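Local structure of PadR family transcriptional regulator (Streptococcus pneumoniae, 5ZQH) at residues Gly11-Leu14 and Asp15-Gln19; Gly42-Tyr45 and Pro46-Lys50. The protein probably regulates transcription by binding DNA as a dimer through a winged helix-turn-helix domain, as other PadR family regulators do. All coordinates share one frame; numbering follows the deposited sequence.

Contact 1. Residues Gly11-Leu14 and Asp15-Gln19; sequences GCVL and DMIGQ
Val13 and Ile17, one turn apart on helix 3-19, lie side by side and point the same way, Val13 CG1 meeting Ile17 CD1 at 3.7 Å. The valine methyl reaches its neighbour because CG1 lies opposite the backbone N (chi1 161°), while the Ile17 chain runs back along the helix until CD1 also rests 3.3 Å from Val13 O. Ile17 N also bonds to Val13 O at 3.1 Å, within a run of five successive i to i+4 bonds that ends with Gln19 N on Asp15 O. Met16 CG lies beside the backbone N (chi1 -76°), 3.3 Å from Cys12 O, and the chain then runs out extended. Asp15 turns to another side of the helix. Its OD2 is met by Gln19 NE2 at 2.9 Å, from above the carboxylate plane and through a rather bent bond, while OD1 accepts a hydrogen bond from Trp87 NE1 of helix 77-101. Val13 and Ile17 face helices 24-34 and 45-53 of the winged helix-turn-helix domain, Cys12 and Asp15 pack on Ile100 of the second subunit, and Met16 touches both that residue and helix 24-34. The two bonds restrict the rotation of the Asp15 carboxylate, the one to Trp87 leading out of the helix, and would be expected to favour its charged form.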
ATOM      1  N   GLY A  11      -7.240   3.132   4.159  1.00  5.79           N
ATOM      2  CA  GLY A  11      -8.353   3.230   3.215  1.00  5.82           C
ATOM      3  C   GLY A  11      -9.593   2.462   3.632  1.00  5.84           C
ATOM      4  O   GLY A  11     -10.698   3.008   3.578  1.00  5.84           O
ATOM      5  N   CYS A  12      -9.403   1.211   4.066  1.00  5.87           N
ATOM      6  CA  CYS A  12     -10.510   0.348   4.529  1.00  5.89           C
ATOM      7  C   CYS A  12     -11.211   0.872   5.787  1.00  5.91           C
ATOM      8  O   CYS A  12     -12.440   0.919   5.821  1.00  5.92           O
ATOM      9  CB  CYS A  12     -10.056  -1.110   4.708  1.00  5.87           C
ATOM     10  SG  CYS A  12      -9.662  -1.955   3.154  1.00  5.84           S
ATOM     11  N   VAL A  13     -10.433   1.277   6.799  1.00  5.95           N
ATOM     12  CA  VAL A  13     -10.969   1.908   8.036  1.00  6.00           C
ATOM     13  C   VAL A  13     -11.744   3.203   7.730  1.00  6.03           C
ATOM     14  O   VAL A  13     -12.844   3.412   8.245  1.00  6.04           O
ATOM     15  CB  VAL A  13      -9.866   2.107   9.125  1.00  5.99           C
ATOM     16  CG1 VAL A  13     -10.257   3.129  10.186  1.00  5.97           C
ATOM     17  CG2 VAL A  13      -9.539   0.781   9.796  1.00  5.99           C
ATOM     18  N   LEU A  14     -11.157   4.047   6.888  1.00  6.10           N
ATOM     19  CA  LEU A  14     -11.786   5.271   6.387  1.00  6.17           C
ATOM     20  C   LEU A  14     -13.110   5.017   5.649  1.00  6.20           C
ATOM     21  O   LEU A  14     -14.100   5.716   5.900  1.00  6.20           O
ATOM     22  CB  LEU A  14     -10.798   6.035   5.494  1.00  6.18           C
ATOM     23  CG  LEU A  14     -10.229   7.426   5.831  1.00  6.20           C
ATOM     24  CD1 LEU A  14     -10.332   7.847   7.294  1.00  6.18           C
ATOM     25  CD2 LEU A  14      -8.795   7.542   5.323  1.00  6.19           C
ATOM     26  N   ASP A  15     -13.122   4.012   4.767  1.00  6.25           N
ATOM     27  CA  ASP A  15     -14.325   3.614   4.018  1.00  6.31           C
ATOM     28  C   ASP A  15     -15.443   3.108   4.931  1.00  6.37           C
ATOM     29  O   ASP A  15     -16.597   3.514   4.772  1.00  6.39           O
ATOM     30  CB  ASP A  15     -13.983   2.572   2.945  1.00  6.28           C
ATOM     31  CG  ASP A  15     -15.116   2.355   1.942  1.00  6.27           C
ATOM     32  OD1 ASP A  15     -15.476   3.307   1.213  1.00  6.25           O
ATOM     33  OD2 ASP A  15     -15.635   1.221   1.875  1.00  6.25           O
ATOM     34  N   MET A  16     -15.088   2.241   5.883  1.00  6.45           N
ATOM     35  CA  MET A  16     -16.028   1.686   6.866  1.00  6.55           C
ATOM     36  C   MET A  16     -16.714   2.756   7.715  1.00  6.61           C
ATOM     37  O   MET A  16     -17.918   2.666   7.962  1.00  6.62           O
ATOM     38  CB  MET A  16     -15.339   0.661   7.765  1.00  6.54           C
ATOM     39  CG  MET A  16     -15.094  -0.677   7.095  1.00  6.54           C
ATOM     40  SD  MET A  16     -14.117  -1.766   8.141  1.00  6.56           S
ATOM     41  CE  MET A  16     -14.012  -3.212   7.086  1.00  6.56           C
ATOM     42  N   ILE A  17     -15.938   3.757   8.138  1.00  6.70           N
ATOM     43  CA  ILE A  17     -16.422   4.929   8.882  1.00  6.81           C
ATOM     44  C   ILE A  17     -17.359   5.793   8.017  1.00  6.89           C
ATOM     45  O   ILE A  17     -18.324   6.373   8.527  1.00  6.90           O
ATOM     46  CB  ILE A  17     -15.230   5.738   9.463  1.00  6.81           C
ATOM     47  CG1 ILE A  17     -14.626   5.004  10.662  1.00  6.81           C
ATOM     48  CG2 ILE A  17     -15.628   7.146   9.884  1.00  6.81           C
ATOM     49  CD1 ILE A  17     -13.175   5.352  10.945  1.00  6.83           C
ATOM     50  N   GLY A  18     -17.075   5.851   6.716  1.00  7.01           N
ATOM     51  CA  GLY A  18     -17.942   6.508   5.730  1.00  7.15           C
ATOM     52  C   GLY A  18     -19.299   5.855   5.515  1.00  7.21           C
ATOM     53  O   GLY A  18     -20.314   6.557   5.440  1.00  7.20           O
ATOM     54  N   GLN A  19     -19.310   4.521   5.412  1.00  7.32           N
ATOM     55  CA  GLN A  19     -20.540   3.732   5.231  1.00  7.43           C
ATOM     56  C   GLN A  19     -21.473   3.882   6.428  1.00  7.49           C
ATOM     57  O   GLN A  19     -22.661   4.177   6.274  1.00  7.48           O
ATOM     58  CB  GLN A  19     -20.223   2.243   5.063  1.00  7.48           C
ATOM     59  CG  GLN A  19     -19.354   1.853   3.874  1.00  7.55           C
ATOM     60  CD  GLN A  19     -18.910   0.392   3.935  1.00  7.62           C
ATOM     61  OE1 GLN A  19     -19.459  -0.410   4.711  1.00  7.66           O
ATOM     62  NE2 GLN A  19     -17.917   0.037   3.117  1.00  7.60           N
TER

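Contact 2. Residues Gly42-Tyr45 and Pro46-Lys50; sequences GTIY and PLLQK
Ile44 O and Tyr45 O are the acceptors that start helix 45-53. Ile44 O takes the Leu48 N-H at 3.1 Å, with the donor in the carbonyl plane and an N-H...O angle of 163°; Leu47 N also lies 3.0 Å from Ile44 O. Tyr45 O receives the Gln49 N-H at 2.8 Å, and Pro46 O continues the series by accepting from Lys50 N. Pro46 itself has no N-H to give, which costs nothing at this place, because N-H groups of a first turn have no carbonyl of the same helix behind them to bond to. Pro46 CD lies 3.3 Å from Gly42 O, so the ring packs back on the loop. In the winged helix-turn-helix fold of PadR proteins, helix 45-53 follows helix 24-34 and probably corresponds to the recognition helix, so this exposed N-terminal turn is probably close to DNA when the protein binds its operator. Over one face of the Tyr45 ring sits Leu48 CD1, 3.9 Å from Tyr45 CD2, the two side chains crossing at about a right angle. Gln49 comes to the ring edge, its OE1 near the ring plane and 4.2 Å from Tyr45 CD1, with the amide turned 64° from the ring. A bend at chi2 (118°) carries this amide round beside the ring. On the inner side Ile44 touches Val28 and Leu31 of helix 24-34, and Leu47 packs on Glu10 of helix 3-19. Leu48 reaches Phe73 of strand 69-75, while Tyr45 lies against Lys71 of the same strand.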
ATOM      1  N   GLY A  42      -4.289  -4.539  19.891  1.00 13.78           N
ATOM      2  CA  GLY A  42      -4.622  -3.112  19.874  1.00 13.81           C
ATOM      3  C   GLY A  42      -3.809  -2.308  18.870  1.00 13.77           C
ATOM      4  O   GLY A  42      -3.186  -1.307  19.229  1.00 13.80           O
ATOM      5  N   THR A  43      -3.830  -2.755  17.612  1.00 13.67           N
ATOM      6  CA  THR A  43      -3.084  -2.139  16.500  1.00 13.48           C
ATOM      7  C   THR A  43      -3.942  -1.192  15.658  1.00 13.29           C
ATOM      8  O   THR A  43      -3.415  -0.433  14.835  1.00 13.37           O
ATOM      9  CB  THR A  43      -2.475  -3.214  15.576  1.00 13.58           C
ATOM     10  OG1 THR A  43      -3.371  -4.330  15.486  1.00 13.65           O
ATOM     11  CG2 THR A  43      -1.133  -3.698  16.123  1.00 13.64           C
ATOM     12  N   ILE A  44      -5.257  -1.233  15.893  1.00 12.94           N
ATOM     13  CA  ILE A  44      -6.249  -0.466  15.135  1.00 12.59           C
ATOM     14  C   ILE A  44      -6.489   0.932  15.720  1.00 12.36           C
ATOM     15  O   ILE A  44      -6.568   1.912  14.972  1.00 12.25           O
ATOM     16  CB  ILE A  44      -7.580  -1.267  14.986  1.00 12.60           C
ATOM     17  CG1 ILE A  44      -7.362  -2.609  14.247  1.00 12.65           C
ATOM     18  CG2 ILE A  44      -8.689  -0.442  14.334  1.00 12.62           C
ATOM     19  CD1 ILE A  44      -6.600  -2.554  12.928  1.00 12.63           C
ATOM     20  N   TYR A  45      -6.596   1.019  17.047  1.00 12.10           N
ATOM     21  CA  TYR A  45      -6.827   2.299  17.720  1.00 11.91           C
ATOM     22  C   TYR A  45      -5.693   3.338  17.542  1.00 11.87           C
ATOM     23  O   TYR A  45      -5.992   4.533  17.506  1.00 11.92           O
ATOM     24  CB  TYR A  45      -7.194   2.120  19.199  1.00 11.81           C
ATOM     25  CG  TYR A  45      -8.283   3.062  19.671  1.00 11.70           C
ATOM     26  CD1 TYR A  45      -7.998   4.394  19.981  1.00 11.71           C
ATOM     27  CD2 TYR A  45      -9.602   2.623  19.806  1.00 11.67           C
ATOM     28  CE1 TYR A  45      -8.994   5.267  20.405  1.00 11.70           C
ATOM     29  CE2 TYR A  45     -10.606   3.484  20.227  1.00 11.69           C
ATOM     30  CZ  TYR A  45     -10.295   4.813  20.527  1.00 11.69           C
ATOM     31  OH  TYR A  45     -11.278   5.684  20.952  1.00 11.65           O
ATOM     32  N   PRO A  46      -4.406   2.901  17.437  1.00 11.76           N
ATOM     33  CA  PRO A  46      -3.367   3.852  16.998  1.00 11.70           C
ATOM     34  C   PRO A  46      -3.660   4.537  15.657  1.00 11.70           C
ATOM     35  O   PRO A  46      -3.416   5.746  15.527  1.00 11.65           O
ATOM     36  CB  PRO A  46      -2.117   2.978  16.889  1.00 11.69           C
ATOM     37  CG  PRO A  46      -2.321   1.939  17.925  1.00 11.69           C
ATOM     38  CD  PRO A  46      -3.796   1.656  17.952  1.00 11.72           C
ATOM     39  N   LEU A  47      -4.184   3.775  14.686  1.00 11.67           N
ATOM     40  CA  LEU A  47      -4.628   4.323  13.398  1.00 11.68           C
ATOM     41  C   LEU A  47      -5.812   5.296  13.550  1.00 11.71           C
ATOM     42  O   LEU A  47      -5.799   6.387  12.963  1.00 11.74           O
ATOM     43  CB  LEU A  47      -4.950   3.198  12.399  1.00 11.71           C
ATOM     44  CG  LEU A  47      -5.593   3.518  11.039  1.00 11.67           C
ATOM     45  CD1 LEU A  47      -4.653   4.326  10.148  1.00 11.65           C
ATOM     46  CD2 LEU A  47      -6.036   2.236  10.346  1.00 11.62           C
ATOM     47  N   LEU A  48      -6.810   4.907  14.346  1.00 11.76           N
ATOM     48  CA  LEU A  48      -7.946   5.775  14.666  1.00 11.84           C
ATOM     49  C   LEU A  48      -7.495   7.063  15.349  1.00 11.96           C
ATOM     50  O   LEU A  48      -8.022   8.135  15.050  1.00 12.09           O
ATOM     51  CB  LEU A  48      -8.987   5.048  15.528  1.00 11.78           C
ATOM     52  CG  LEU A  48      -9.778   3.867  14.945  1.00 11.78           C
ATOM     53  CD1 LEU A  48     -10.613   3.210  16.039  1.00 11.69           C
ATOM     54  CD2 LEU A  48     -10.663   4.283  13.777  1.00 11.72           C
ATOM     55  N   GLN A  49      -6.514   6.944  16.245  1.00 12.06           N
ATOM     56  CA  GLN A  49      -5.903   8.081  16.942  1.00 12.23           C
ATOM     57  C   GLN A  49      -5.264   9.067  15.954  1.00 12.20           C
ATOM     58  O   GLN A  49      -5.448  10.279  16.089  1.00 12.12           O
ATOM     59  CB  GLN A  49      -4.853   7.581  17.941  1.00 12.37           C
ATOM     60  CG  GLN A  49      -4.639   8.464  19.160  1.00 12.65           C
ATOM     61  CD  GLN A  49      -4.982   7.765  20.465  1.00 12.80           C
ATOM     62  OE1 GLN A  49      -4.570   6.623  20.707  1.00 13.03           O
ATOM     63  NE2 GLN A  49      -5.721   8.453  21.323  1.00 12.83           N
ATOM     64  N   LYS A  50      -4.535   8.526  14.968  1.00 12.22           N
ATOM     65  CA  LYS A  50      -3.845   9.299  13.934  1.00 12.28           C
ATOM     66  C   LYS A  50      -4.815  10.076  13.045  1.00 12.45           C
ATOM     67  O   LYS A  50      -4.622  11.274  12.826  1.00 12.42           O
ATOM     68  CB  LYS A  50      -2.939   8.393  13.094  1.00 12.25           C
ATOM     69  CG  LYS A  50      -1.974   9.129  12.164  1.00 12.25           C
ATOM     70  CD  LYS A  50      -0.920   8.193  11.589  1.00 12.27           C
ATOM     71  CE  LYS A  50      -1.412   7.470  10.344  1.00 12.37           C
ATOM     72  NZ  LYS A  50      -1.051   6.024  10.365  1.00 12.35           N
TER

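In the fold
Contact 1 is buried near the centre of the chain, whereas contact 2 is only partly buried and opens outward at the start of its helix. They lie about 14 Å apart, centre to centre, yet their side chains meet: Val13 CG1 and Ile17 CD1 pack on Leu48 CD2, and Val13 CG2 on Leu47 CD2, joining helix 3-19 to helix 45-53. Both contacts also touch helix 24-34, so the three helices share one apolar core. The 11-19 segment is regular helix throughout; its polar side chains look to helix 77-101 and, through a weak bond from Gln19 to Ile100 O, to the second subunit. Residues 42-50 pass from loop into helix, keeping leucines inward and Tyr45, Pro46 and Gln49 at the surface.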